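Local coordinates for resiniferatoxin-binding, phosphotriesterase-related protein (PDB 3K2G) that binds two zinc ions in a TIM barrel of the phosphotriesterase family and is probably a metal-dependent hydrolase of phosphoric esters, at residues 30-35 with 101-106; 72-77 with 270-275; 191-196 with 225-230; 234-239 with 255-260. All blocks are in the same frame, centred on the assembly; numbering follows the deposited sequence.

Contact 1 (30-35 with 101-106); sequences HTLMHE and RSIVDP. With ZN (zinc ion), chain I.
Thr31 pairs with Ser102 and Leu32 with Ile103 as parallel bridges, the two segments running 29° apart end to end. His30 O takes two donors, Arg101 N at 2.9 Å, in the carbonyl plane, and Ser102 N at 3.2 Å, tilted out of it. Leu32 N gives to Ser102 O and Leu32 O receives Val104 N; the last backbone bond, 3.1 Å to Val104 O, comes from Glu35 N rather than His34 N, one residue later than in regular parallel pairing, beyond the end of strand 31-32. Side chains alternate: Thr31 and Ser102 share one face of the sheet, Leu32 and Ile103 the other, where helix 85-97 packs on them through Phe95. These are neighbouring TIM-barrel strands, and the C-terminal end of strand 31-32 delivers the metal ligand His34, as in the phosphotriesterase family. CG of His34 is anti to the backbone N (chi1 -170°), and NE2 binds zinc at 2.2 Å; His36, Glu177 and Asp304 also bind this ion. Pro106 lays CG over the centre of the imidazole, 3.6 Å from the ring centroid and 7° off its normal, a CH-pi contact covering one face of the metal-binding ring. Met33 and Val104 lie side by side, SE 3.9 Å from CG2. Glu35 CB meets Ile103 CG2 at 3.8 Å, the side chains crossing at about a right angle; its carboxylate leads away, OE2 held by Ser302 OG and His303 N.

Contact 2 (72-77 with 270-275); sequences DPFVNK and YADQGV
Phe74 and Tyr270 both carry CG anti to the carbonyl carbon (chi1 -65° and -72°), and from these positions their rings come together beside Pro73. Phe74 CE2 lies 3.7 Å from Tyr270 CD1, yet the centroids are 5.4 Å apart with the planes at 29°, so the rings are slid past one another and scarcely overlap. Pro73 CG reaches Tyr270 CE1 at 4.0 Å, its side chain crossing that of the tyrosine at about a right angle. Asp272 OD1 sits in the plane of the Phe74 ring, 3.5 Å from CD2 at its edge. Ala271 CB abuts the Asp72 carboxylate, 3.3 Å from OD1. The 270-275 turn is shaped by a G1 beta bulge in which Gly274 and Val275 both face Tyr270. Phe74 also lines the pocket of the bound dithiol, so the contact ties a pocket-lining residue to the 270-275 turn. One water links the segments: it donates to Asp72 OD1, a bond modelled short at 2.5 Å, and to Asp272 OD1, and accepts from Phe74 N. With Asp72 OD1 and Asp272 OD1 4.5 Å apart, the shared water and the salt bridge from Arg53 to Asp72 OD2 probably temper their repulsion.

Contact 3 (191-196 with 225-230); sequences SLRGAA and EEEGAD
Arg193, extended from CG to NE, points its guanidinium at the carboxylates of Glu226 and Glu227, forming a salt-bridge network between helix 186-202 and the end of helix 217-226, two outer helices of the TIM barrel. That second helix closes in a Schellman motif, Gly228 taking positive phi (81°), and the chain then turns Ala229 back toward the first helix. The two acids meet the arginine differently. OE2 of the exposed Glu226 is gripped end-on by NH1 and NH2, each at 3.2 Å; the oxygen stays near the guanidinium plane, but both nitrogens reach it from the same face of the carboxylate, whose plane is turned 35° from that of the guanidinium. Glu227, bent at chi2, crosses the arginine at about a right angle, its carboxylate turned 69° from the guanidinium, and OE2, tilted from the guanidinium plane, accepts from NH1 at 2.8 Å through its anti lone pair. All three bonds are noticeably bent. NH1 thus serves both glutamates. Arg193 NE pairs with Glu189 and Glu227 OE1 with Arg197, extending the network along helix 186-202. Away from the guanidinium, methyl and methylene groups meet: Ala196 CB lies 3.6 Å from Glu227 CB and 3.9 Å from Ala229 CB.

Contact 4 (234-239 with 255-260); sequences TVLCHM and RGAFLE. With ZN (zinc ion), chain J.
Val235 and Leu236 pair with Phe258 and Leu259 in parallel register, the two strands of a beta-alpha-beta unit whose connecting helix is 246-255, within the TIM barrel. The short strand axes approach to 4.8 Å and cross at -33°. Backbone bonds alternate between the segments: Phe258 N gives to Thr234 O, Leu236 N to Phe258 O, and Glu260 N to Leu236 O at 2.9 Å. A fourth, Met239 N to Glu260 O at 3.0 Å, lies beyond the end of strand 234-236 and spans the bend at His238. Among apolar contacts, Val235 CG2 meets Phe258 CB at 3.9 Å on one face of the sheet; on the other, Leu236 and Leu259 lie side by side. The doubly bent Met239 side chain crosses Leu259 obliquely, CG 3.9 Å from CB, and helix 246-255 packs against both. Polar groups gather at the C-terminal end of the strands. Glu260 stretches past Val235 and brings OE1 within 3.2 Å of Cys237 SG; OE1 also approaches His34 ND1. His238 ND1 is hydrogen-bonded to Asp262 OD1, while Cys237 CB lies over the centre of the imidazole. Alongside Glu177 and His209, the other ring nitrogen, NE2 of His238, binds zinc at 2.3 Å.

Contacts 1 and 4 are buried pairings of parallel barrel strands, dominated by backbone hydrogen bonds, and each supplies a histidine to one of the two zinc ions. They meet directly: His34 ND1 lies 2.8 Å from Glu260 OE1, and one water binds both metals. Contact 2, also buried but about 20 Å from the centre of the chain to its own centre, joins loops beside the dithiol pocket by aromatic packing and a shared water. Contact 3 lies at the surface, between a helix and the C-terminal end of the next one, and is led by salt bridges, with some methyl packing. It touches contact 4 through a salt bridge, Glu225 OE1 to Arg255 NH2, whereas contact 2 touches none of the other three.

Contact 1 (30-35 with 101-106)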
loop_
_atom_site.group_PDB
_atom_site.type_symbol
_atom_site.label_atom_id
_atom_site.label_comp_id
_atom_site.label_asym_id
_atom_site.label_seq_id
_atom_site.Cartn_x
_atom_site.Cartn_y
_atom_site.Cartn_z
ATOM N N HIS B 30 -17.903 32.049 -2.235
ATOM C CA HIS B 30 -17.568 30.874 -3.040
ATOM C C HIS B 30 -16.522 31.326 -4.052
ATOM O O HIS B 30 -16.819 32.106 -4.958
ATOM C CB HIS B 30 -18.830 30.372 -3.739
ATOM C CG HIS B 30 -18.794 28.918 -4.086
ATOM N ND1 HIS B 30 -18.164 28.435 -5.212
ATOM C CD2 HIS B 30 -19.301 27.840 -3.443
ATOM C CE1 HIS B 30 -18.285 27.119 -5.249
ATOM N NE2 HIS B 30 -18.970 26.734 -4.187
ATOM N N THR B 31 -15.305 30.806 -3.906
ATOM C CA THR B 31 -14.192 31.240 -4.739
ATOM C C THR B 31 -13.316 30.189 -5.414
ATOM O O THR B 31 -13.121 29.093 -4.895
ATOM C CB THR B 31 -13.251 32.131 -3.883
ATOM O OG1 THR B 31 -13.995 33.230 -3.342
ATOM C CG2 THR B 31 -12.076 32.648 -4.703
ATOM N N LEU B 32 -12.780 30.561 -6.578
ATOM C CA LEU B 32 -11.846 29.727 -7.318
ATOM C C LEU B 32 -10.510 30.445 -7.115
ATOM O O LEU B 32 -10.298 31.549 -7.623
ATOM C CB LEU B 32 -12.205 29.673 -8.812
ATOM C CG LEU B 32 -13.399 28.818 -9.242
ATOM C CD1 LEU B 32 -13.646 28.991 -10.744
ATOM C CD2 LEU B 32 -13.114 27.358 -8.925
HETATM N N MSE B 33 -9.623 29.814 -6.350
HETATM C CA MSE B 33 -8.319 30.372 -6.021
HETATM C C MSE B 33 -7.283 30.450 -7.135
HETATM O O MSE B 33 -6.284 31.160 -7.003
HETATM C CB MSE B 33 -7.698 29.580 -4.868
HETATM C CG MSE B 33 -8.287 29.889 -3.493
HETATM SE SE MSE B 33 -8.067 31.687 -2.932
HETATM C CE MSE B 33 -6.165 31.816 -3.209
ATOM N N HIS B 34 -7.504 29.740 -8.231
ATOM C CA HIS B 34 -6.497 29.753 -9.276
ATOM C C HIS B 34 -7.056 29.518 -10.672
ATOM O O HIS B 34 -7.245 28.375 -11.095
ATOM C CB HIS B 34 -5.442 28.698 -8.925
ATOM C CG HIS B 34 -4.219 28.743 -9.780
ATOM N ND1 HIS B 34 -2.950 28.803 -9.248
ATOM C CD2 HIS B 34 -4.063 28.689 -11.124
ATOM C CE1 HIS B 34 -2.063 28.782 -10.227
ATOM N NE2 HIS B 34 -2.712 28.712 -11.374
ATOM N N GLU B 35 -7.302 30.609 -11.385
ATOM C CA GLU B 35 -7.837 30.535 -12.744
ATOM C C GLU B 35 -7.231 31.633 -13.606
ATOM O O GLU B 35 -6.899 32.711 -13.109
ATOM C CB GLU B 35 -9.354 30.737 -12.741
ATOM C CG GLU B 35 -10.141 29.829 -11.818
ATOM C CD GLU B 35 -10.065 28.364 -12.217
ATOM O OE1 GLU B 35 -9.902 28.076 -13.422
ATOM O OE2 GLU B 35 -10.183 27.500 -11.320
ATOM N N ARG B 101 -18.710 33.625 -6.616
ATOM C CA ARG B 101 -18.687 35.045 -6.294
ATOM C C ARG B 101 -17.349 35.676 -6.640
ATOM O O ARG B 101 -17.294 36.819 -7.085
ATOM C CB ARG B 101 -18.968 35.239 -4.804
ATOM C CG ARG B 101 -20.106 34.366 -4.304
ATOM C CD ARG B 101 -20.183 34.320 -2.783
ATOM N NE ARG B 101 -20.720 33.044 -2.311
ATOM C CZ ARG B 101 -20.897 32.731 -1.030
ATOM N NH1 ARG B 101 -20.585 33.603 -0.080
ATOM N NH2 ARG B 101 -21.376 31.539 -0.697
ATOM N N SER B 102 -16.269 34.926 -6.456
ATOM C CA SER B 102 -14.942 35.466 -6.716
ATOM C C SER B 102 -13.972 34.536 -7.441
ATOM O O SER B 102 -14.038 33.317 -7.305
ATOM C CB SER B 102 -14.300 35.883 -5.384
ATOM O OG SER B 102 -15.190 36.666 -4.601
ATOM N N ILE B 103 -13.059 35.138 -8.195
ATOM C CA ILE B 103 -12.019 34.389 -8.895
ATOM C C ILE B 103 -10.660 35.056 -8.690
ATOM O O ILE B 103 -10.535 36.278 -8.784
ATOM C CB ILE B 103 -12.278 34.295 -10.410
ATOM C CG1 ILE B 103 -13.539 33.471 -10.677
ATOM C CG2 ILE B 103 -11.074 33.636 -11.093
ATOM C CD1 ILE B 103 -13.895 33.353 -12.145
ATOM N N VAL B 104 -9.649 34.248 -8.392
ATOM C CA VAL B 104 -8.294 34.745 -8.205
ATOM C C VAL B 104 -7.514 34.400 -9.471
ATOM O O VAL B 104 -7.340 33.225 -9.806
ATOM C CB VAL B 104 -7.594 34.087 -6.983
ATOM C CG1 VAL B 104 -6.176 34.636 -6.834
ATOM C CG2 VAL B 104 -8.399 34.358 -5.710
ATOM N N ASP B 105 -7.061 35.427 -10.183
ATOM C CA ASP B 105 -6.310 35.221 -11.410
ATOM C C ASP B 105 -4.837 35.520 -11.158
ATOM O O ASP B 105 -4.434 36.679 -11.048
ATOM C CB ASP B 105 -6.837 36.130 -12.519
ATOM C CG ASP B 105 -6.216 35.814 -13.867
ATOM O OD1 ASP B 105 -5.003 35.525 -13.905
ATOM O OD2 ASP B 105 -6.942 35.858 -14.879
ATOM N N PRO B 106 -4.015 34.470 -11.073
ATOM C CA PRO B 106 -2.578 34.609 -10.826
ATOM C C PRO B 106 -1.720 34.849 -12.066
ATOM O O PRO B 106 -0.502 34.656 -12.018
ATOM C CB PRO B 106 -2.238 33.298 -10.134
ATOM C CG PRO B 106 -3.102 32.324 -10.888
ATOM C CD PRO B 106 -4.426 33.056 -10.998
HETATM ZN ZN ZN I . -1.864 28.762 -13.446
HETATM O O HOH W 1 -0.444 27.479 -13.880
#

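Contact 2 (72-77 with 270-275)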
loop_
_atom_site.group_PDB
_atom_site.type_symbol
_atom_site.label_atom_id
_atom_site.label_comp_id
_atom_site.label_asym_id
_atom_site.label_seq_id
_atom_site.Cartn_x
_atom_site.Cartn_y
_atom_site.Cartn_z
ATOM N N ASP B 72 -1.468 15.807 -26.057
ATOM C CA ASP B 72 -0.371 16.760 -26.246
ATOM C C ASP B 72 -0.967 18.157 -26.495
ATOM O O ASP B 72 -0.933 18.678 -27.614
ATOM C CB ASP B 72 0.498 16.293 -27.431
ATOM C CG ASP B 72 1.698 17.198 -27.688
ATOM O OD1 ASP B 72 2.162 17.873 -26.747
ATOM O OD2 ASP B 72 2.185 17.216 -28.837
ATOM N N PRO B 73 -1.526 18.777 -25.438
ATOM C CA PRO B 73 -2.154 20.106 -25.472
ATOM C C PRO B 73 -1.303 21.204 -26.100
ATOM O O PRO B 73 -1.814 22.057 -26.823
ATOM C CB PRO B 73 -2.436 20.397 -23.997
ATOM C CG PRO B 73 -2.676 19.046 -23.428
ATOM C CD PRO B 73 -1.575 18.225 -24.073
ATOM N N PHE B 74 -0.009 21.180 -25.822
ATOM C CA PHE B 74 0.891 22.203 -26.339
ATOM C C PHE B 74 1.296 22.067 -27.796
ATOM O O PHE B 74 2.141 22.822 -28.274
ATOM C CB PHE B 74 2.145 22.277 -25.473
ATOM C CG PHE B 74 1.881 22.740 -24.072
ATOM C CD1 PHE B 74 1.081 23.854 -23.833
ATOM C CD2 PHE B 74 2.466 22.091 -22.994
ATOM C CE1 PHE B 74 0.866 24.312 -22.536
ATOM C CE2 PHE B 74 2.257 22.541 -21.694
ATOM C CZ PHE B 74 1.458 23.656 -21.465
ATOM N N VAL B 75 0.701 21.115 -28.505
ATOM C CA VAL B 75 1.026 20.928 -29.914
ATOM C C VAL B 75 0.274 21.940 -30.776
ATOM O O VAL B 75 0.739 22.308 -31.854
ATOM C CB VAL B 75 0.638 19.514 -30.411
ATOM C CG1 VAL B 75 -0.869 19.399 -30.536
ATOM C CG2 VAL B 75 1.294 19.234 -31.751
ATOM N N ASN B 76 -0.877 22.391 -30.279
ATOM C CA ASN B 76 -1.749 23.321 -31.001
ATOM C C ASN B 76 -1.517 24.795 -30.668
ATOM O O ASN B 76 -1.698 25.219 -29.527
ATOM C CB ASN B 76 -3.215 22.965 -30.710
ATOM C CG ASN B 76 -4.176 23.522 -31.744
ATOM O OD1 ASN B 76 -4.305 22.978 -32.843
ATOM N ND2 ASN B 76 -4.854 24.609 -31.400
ATOM N N LYS B 77 -1.137 25.579 -31.676
ATOM C CA LYS B 77 -0.888 27.006 -31.487
ATOM C C LYS B 77 -2.142 27.782 -31.086
ATOM O O LYS B 77 -2.077 28.702 -30.274
ATOM C CB LYS B 77 -0.306 27.623 -32.768
ATOM C CG LYS B 77 1.104 27.171 -33.100
ATOM C CD LYS B 77 1.603 27.832 -34.380
ATOM C CE LYS B 77 3.020 27.393 -34.713
ATOM N NZ LYS B 77 3.518 28.040 -35.959
ATOM N N TYR B 270 0.943 15.454 -20.888
ATOM C CA TYR B 270 1.843 16.442 -21.463
ATOM C C TYR B 270 3.030 15.781 -22.156
ATOM O O TYR B 270 4.053 15.493 -21.530
ATOM C CB TYR B 270 2.309 17.410 -20.373
ATOM C CG TYR B 270 1.208 18.341 -19.930
ATOM C CD1 TYR B 270 0.735 19.338 -20.782
ATOM C CD2 TYR B 270 0.603 18.199 -18.685
ATOM C CE1 TYR B 270 -0.316 20.169 -20.412
ATOM C CE2 TYR B 270 -0.451 19.027 -18.304
ATOM C CZ TYR B 270 -0.906 20.009 -19.176
ATOM O OH TYR B 270 -1.957 20.830 -18.833
ATOM N N ALA B 271 2.872 15.547 -23.458
ATOM C CA ALA B 271 3.891 14.895 -24.276
ATOM C C ALA B 271 5.292 15.447 -24.052
ATOM O O ALA B 271 6.259 14.689 -23.965
ATOM C CB ALA B 271 3.520 15.008 -25.750
ATOM N N ASP B 272 5.389 16.769 -23.966
ATOM C CA ASP B 272 6.660 17.456 -23.752
ATOM C C ASP B 272 7.401 16.960 -22.516
ATOM O O ASP B 272 8.564 16.557 -22.591
ATOM C CB ASP B 272 6.421 18.965 -23.619
ATOM C CG ASP B 272 5.337 19.302 -22.593
ATOM O OD1 ASP B 272 4.150 19.003 -22.858
ATOM O OD2 ASP B 272 5.672 19.863 -21.523
ATOM N N GLN B 273 6.713 17.000 -21.380
ATOM C CA GLN B 273 7.279 16.582 -20.103
ATOM C C GLN B 273 7.178 15.078 -19.903
ATOM O O GLN B 273 7.926 14.499 -19.116
ATOM C CB GLN B 273 6.536 17.266 -18.953
ATOM C CG GLN B 273 6.678 18.775 -18.866
ATOM C CD GLN B 273 5.537 19.396 -18.069
ATOM O OE1 GLN B 273 4.454 19.640 -18.606
ATOM N NE2 GLN B 273 5.765 19.626 -16.779
ATOM N N GLY B 274 6.236 14.453 -20.601
ATOM C CA GLY B 274 6.047 13.023 -20.458
ATOM C C GLY B 274 5.356 12.726 -19.142
ATOM O O GLY B 274 5.579 11.683 -18.532
ATOM N N VAL B 275 4.515 13.655 -18.702
ATOM C CA VAL B 275 3.792 13.493 -17.446
ATOM C C VAL B 275 2.288 13.435 -17.660
ATOM O O VAL B 275 1.750 14.037 -18.592
ATOM C CB VAL B 275 4.128 14.627 -16.450
ATOM C CG1 VAL B 275 5.585 14.535 -16.051
ATOM C CG2 VAL B 275 3.831 15.985 -17.073
HETATM O O HOH W 2 1.492 19.044 -24.588
#

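Contact 3 (191-196 with 225-230)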
loop_
_atom_site.group_PDB
_atom_site.type_symbol
_atom_site.label_atom_id
_atom_site.label_comp_id
_atom_site.label_asym_id
_atom_site.label_seq_id
_atom_site.Cartn_x
_atom_site.Cartn_y
_atom_site.Cartn_z
ATOM N N SER B 191 13.760 35.489 -8.250
ATOM C CA SER B 191 12.378 35.902 -8.407
ATOM C C SER B 191 11.584 35.574 -7.143
ATOM O O SER B 191 10.860 36.420 -6.617
ATOM C CB SER B 191 11.756 35.180 -9.605
ATOM O OG SER B 191 10.360 35.398 -9.667
ATOM N N LEU B 192 11.728 34.343 -6.661
ATOM C CA LEU B 192 11.017 33.901 -5.466
ATOM C C LEU B 192 11.441 34.662 -4.214
ATOM O O LEU B 192 10.613 34.950 -3.353
ATOM C CB LEU B 192 11.219 32.399 -5.248
ATOM C CG LEU B 192 10.441 31.807 -4.064
ATOM C CD1 LEU B 192 8.954 32.076 -4.243
ATOM C CD2 LEU B 192 10.705 30.314 -3.956
ATOM N N ARG B 193 12.730 34.974 -4.107
ATOM C CA ARG B 193 13.232 35.718 -2.956
ATOM C C ARG B 193 12.634 37.122 -2.951
ATOM O O ARG B 193 12.239 37.634 -1.903
ATOM C CB ARG B 193 14.762 35.799 -2.985
ATOM C CG ARG B 193 15.464 34.472 -2.716
ATOM C CD ARG B 193 16.974 34.652 -2.615
ATOM N NE ARG B 193 17.674 33.408 -2.292
ATOM C CZ ARG B 193 17.578 32.767 -1.130
ATOM N NH1 ARG B 193 16.810 33.242 -0.162
ATOM N NH2 ARG B 193 18.249 31.641 -0.937
ATOM N N GLY B 194 12.555 37.736 -4.127
ATOM C CA GLY B 194 11.983 39.068 -4.223
ATOM C C GLY B 194 10.504 39.029 -3.874
ATOM O O GLY B 194 9.969 39.952 -3.253
ATOM N N ALA B 195 9.838 37.950 -4.271
ATOM C CA ALA B 195 8.421 37.799 -3.983
ATOM C C ALA B 195 8.200 37.629 -2.479
ATOM O O ALA B 195 7.279 38.215 -1.914
ATOM C CB ALA B 195 7.858 36.600 -4.737
ATOM N N ALA B 196 9.048 36.833 -1.831
ATOM C CA ALA B 196 8.920 36.606 -0.396
ATOM C C ALA B 196 9.177 37.901 0.367
ATOM O O ALA B 196 8.517 38.180 1.364
ATOM C CB ALA B 196 9.891 35.526 0.060
ATOM N N GLU B 225 10.702 30.845 3.964
ATOM C CA GLU B 225 10.894 30.944 5.402
ATOM C C GLU B 225 12.119 31.778 5.776
ATOM O O GLU B 225 12.025 32.683 6.610
ATOM C CB GLU B 225 11.011 29.535 5.985
ATOM C CG GLU B 225 11.107 29.464 7.487
ATOM C CD GLU B 225 10.994 28.039 7.992
ATOM O OE1 GLU B 225 11.876 27.214 7.671
ATOM O OE2 GLU B 225 10.016 27.743 8.704
ATOM N N GLU B 226 13.261 31.489 5.158
ATOM C CA GLU B 226 14.478 32.229 5.473
ATOM C C GLU B 226 14.429 33.683 5.017
ATOM O O GLU B 226 15.284 34.483 5.399
ATOM C CB GLU B 226 15.716 31.532 4.891
ATOM C CG GLU B 226 15.790 31.462 3.380
ATOM C CD GLU B 226 17.022 30.709 2.900
ATOM O OE1 GLU B 226 17.157 29.511 3.233
ATOM O OE2 GLU B 226 17.858 31.313 2.195
ATOM N N GLU B 227 13.439 34.025 4.198
ATOM C CA GLU B 227 13.297 35.397 3.741
ATOM C C GLU B 227 12.342 36.118 4.680
ATOM O O GLU B 227 12.013 37.284 4.471
ATOM C CB GLU B 227 12.759 35.458 2.308
ATOM C CG GLU B 227 13.791 35.192 1.223
ATOM C CD GLU B 227 14.954 36.180 1.233
ATOM O OE1 GLU B 227 14.798 37.298 1.771
ATOM O OE2 GLU B 227 16.022 35.840 0.685
ATOM N N GLY B 228 11.894 35.408 5.712
ATOM C CA GLY B 228 10.991 35.995 6.688
ATOM C C GLY B 228 9.529 36.051 6.290
ATOM O O GLY B 228 8.723 36.698 6.963
ATOM N N ALA B 229 9.168 35.378 5.203
ATOM C CA ALA B 229 7.780 35.388 4.757
ATOM C C ALA B 229 6.905 34.453 5.593
ATOM O O ALA B 229 7.400 33.541 6.257
ATOM C CB ALA B 229 7.701 35.025 3.291
ATOM N N ASP B 230 5.598 34.691 5.534
ATOM C CA ASP B 230 4.597 33.947 6.292
ATOM C C ASP B 230 4.111 32.666 5.599
ATOM O O ASP B 230 3.274 32.722 4.699
ATOM C CB ASP B 230 3.403 34.872 6.540
ATOM C CG ASP B 230 2.528 34.411 7.686
ATOM O OD1 ASP B 230 2.564 33.210 8.030
ATOM O OD2 ASP B 230 1.790 35.261 8.230
#

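Contact 4 (234-239 with 255-260)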
loop_
_atom_site.group_PDB
_atom_site.type_symbol
_atom_site.label_atom_id
_atom_site.label_comp_id
_atom_site.label_asym_id
_atom_site.label_seq_id
_atom_site.Cartn_x
_atom_site.Cartn_y
_atom_site.Cartn_z
ATOM N N THR B 234 1.057 31.301 2.416
ATOM C CA THR B 234 1.794 30.907 1.221
ATOM C C THR B 234 1.011 29.739 0.618
ATOM O O THR B 234 0.681 28.788 1.318
ATOM C CB THR B 234 3.220 30.424 1.558
ATOM O OG1 THR B 234 3.982 31.518 2.079
ATOM C CG2 THR B 234 3.909 29.875 0.309
ATOM N N VAL B 235 0.720 29.823 -0.673
ATOM C CA VAL B 235 -0.038 28.793 -1.371
ATOM C C VAL B 235 0.861 28.040 -2.344
ATOM O O VAL B 235 1.498 28.652 -3.204
ATOM C CB VAL B 235 -1.204 29.411 -2.183
ATOM C CG1 VAL B 235 -1.940 28.317 -2.946
ATOM C CG2 VAL B 235 -2.169 30.149 -1.246
ATOM N N LEU B 236 0.918 26.718 -2.197
ATOM C CA LEU B 236 1.721 25.882 -3.081
ATOM C C LEU B 236 0.802 25.344 -4.171
ATOM O O LEU B 236 -0.096 24.547 -3.889
ATOM C CB LEU B 236 2.328 24.711 -2.304
ATOM C CG LEU B 236 3.302 25.073 -1.183
ATOM C CD1 LEU B 236 3.655 23.821 -0.397
ATOM C CD2 LEU B 236 4.554 25.706 -1.767
ATOM N N CYS B 237 1.034 25.780 -5.408
ATOM C CA CYS B 237 0.213 25.371 -6.553
ATOM C C CYS B 237 0.532 24.009 -7.144
ATOM O O CYS B 237 1.627 23.475 -6.974
ATOM C CB CYS B 237 0.335 26.390 -7.689
ATOM S SG CYS B 237 -0.169 28.081 -7.286
ATOM N N HIS B 238 -0.450 23.465 -7.854
ATOM C CA HIS B 238 -0.298 22.195 -8.559
ATOM C C HIS B 238 0.081 20.998 -7.698
ATOM O O HIS B 238 1.028 20.269 -7.995
ATOM C CB HIS B 238 0.719 22.389 -9.683
ATOM C CG HIS B 238 0.520 23.666 -10.441
ATOM N ND1 HIS B 238 -0.730 24.128 -10.794
ATOM C CD2 HIS B 238 1.406 24.582 -10.902
ATOM C CE1 HIS B 238 -0.606 25.276 -11.440
ATOM N NE2 HIS B 238 0.679 25.573 -11.518
HETATM N N MSE B 239 -0.685 20.779 -6.641
HETATM C CA MSE B 239 -0.419 19.655 -5.756
HETATM C C MSE B 239 -0.960 18.334 -6.298
HETATM O O MSE B 239 -0.491 17.268 -5.912
HETATM C CB MSE B 239 -1.019 19.932 -4.384
HETATM C CG MSE B 239 -0.341 21.100 -3.665
HETATM SE SE MSE B 239 1.582 20.885 -3.519
HETATM C CE MSE B 239 1.581 19.277 -2.439
ATOM N N ARG B 255 3.689 22.418 7.890
ATOM C CA ARG B 255 4.526 23.608 7.977
ATOM C C ARG B 255 3.644 24.850 7.922
ATOM O O ARG B 255 4.077 25.936 8.297
ATOM C CB ARG B 255 5.574 23.633 6.857
ATOM C CG ARG B 255 6.656 22.575 7.028
ATOM C CD ARG B 255 7.750 22.676 5.967
ATOM N NE ARG B 255 8.637 23.820 6.175
ATOM C CZ ARG B 255 9.720 24.071 5.444
ATOM N NH1 ARG B 255 10.059 23.260 4.451
ATOM N NH2 ARG B 255 10.473 25.129 5.708
ATOM N N GLY B 256 2.406 24.683 7.449
ATOM C CA GLY B 256 1.479 25.803 7.398
ATOM C C GLY B 256 1.008 26.285 6.032
ATOM O O GLY B 256 0.054 27.063 5.935
ATOM N N ALA B 257 1.656 25.816 4.973
ATOM C CA ALA B 257 1.301 26.238 3.627
ATOM C C ALA B 257 -0.000 25.630 3.130
ATOM O O ALA B 257 -0.388 24.536 3.530
ATOM C CB ALA B 257 2.432 25.894 2.659
ATOM N N PHE B 258 -0.679 26.365 2.258
ATOM C CA PHE B 258 -1.906 25.876 1.661
ATOM C C PHE B 258 -1.472 24.916 0.557
ATOM O O PHE B 258 -0.465 25.142 -0.110
ATOM C CB PHE B 258 -2.703 27.030 1.049
ATOM C CG PHE B 258 -3.471 27.842 2.050
ATOM C CD1 PHE B 258 -4.732 27.435 2.474
ATOM C CD2 PHE B 258 -2.942 29.025 2.558
ATOM C CE1 PHE B 258 -5.461 28.201 3.390
ATOM C CE2 PHE B 258 -3.662 29.795 3.474
ATOM C CZ PHE B 258 -4.925 29.383 3.891
ATOM N N LEU B 259 -2.220 23.835 0.390
ATOM C CA LEU B 259 -1.934 22.860 -0.656
ATOM C C LEU B 259 -3.025 23.081 -1.689
ATOM O O LEU B 259 -4.194 22.781 -1.453
ATOM C CB LEU B 259 -2.002 21.437 -0.099
ATOM C CG LEU B 259 -1.052 21.141 1.067
ATOM C CD1 LEU B 259 -1.153 19.667 1.435
ATOM C CD2 LEU B 259 0.385 21.494 0.676
ATOM N N GLU B 260 -2.645 23.625 -2.835
ATOM C CA GLU B 260 -3.635 23.916 -3.855
ATOM C C GLU B 260 -3.803 22.852 -4.930
ATOM O O GLU B 260 -2.910 22.623 -5.745
ATOM C CB GLU B 260 -3.310 25.264 -4.506
ATOM C CG GLU B 260 -4.398 25.777 -5.427
ATOM C CD GLU B 260 -4.134 27.200 -5.889
ATOM O OE1 GLU B 260 -3.308 27.404 -6.806
ATOM O OE2 GLU B 260 -4.748 28.118 -5.314
HETATM ZN ZN ZN J . 1.403 27.309 -12.839
HETATM O O HOH W 1 -0.444 27.479 -13.880
HETATM O O HOH W 3 1.322 25.772 -14.690
#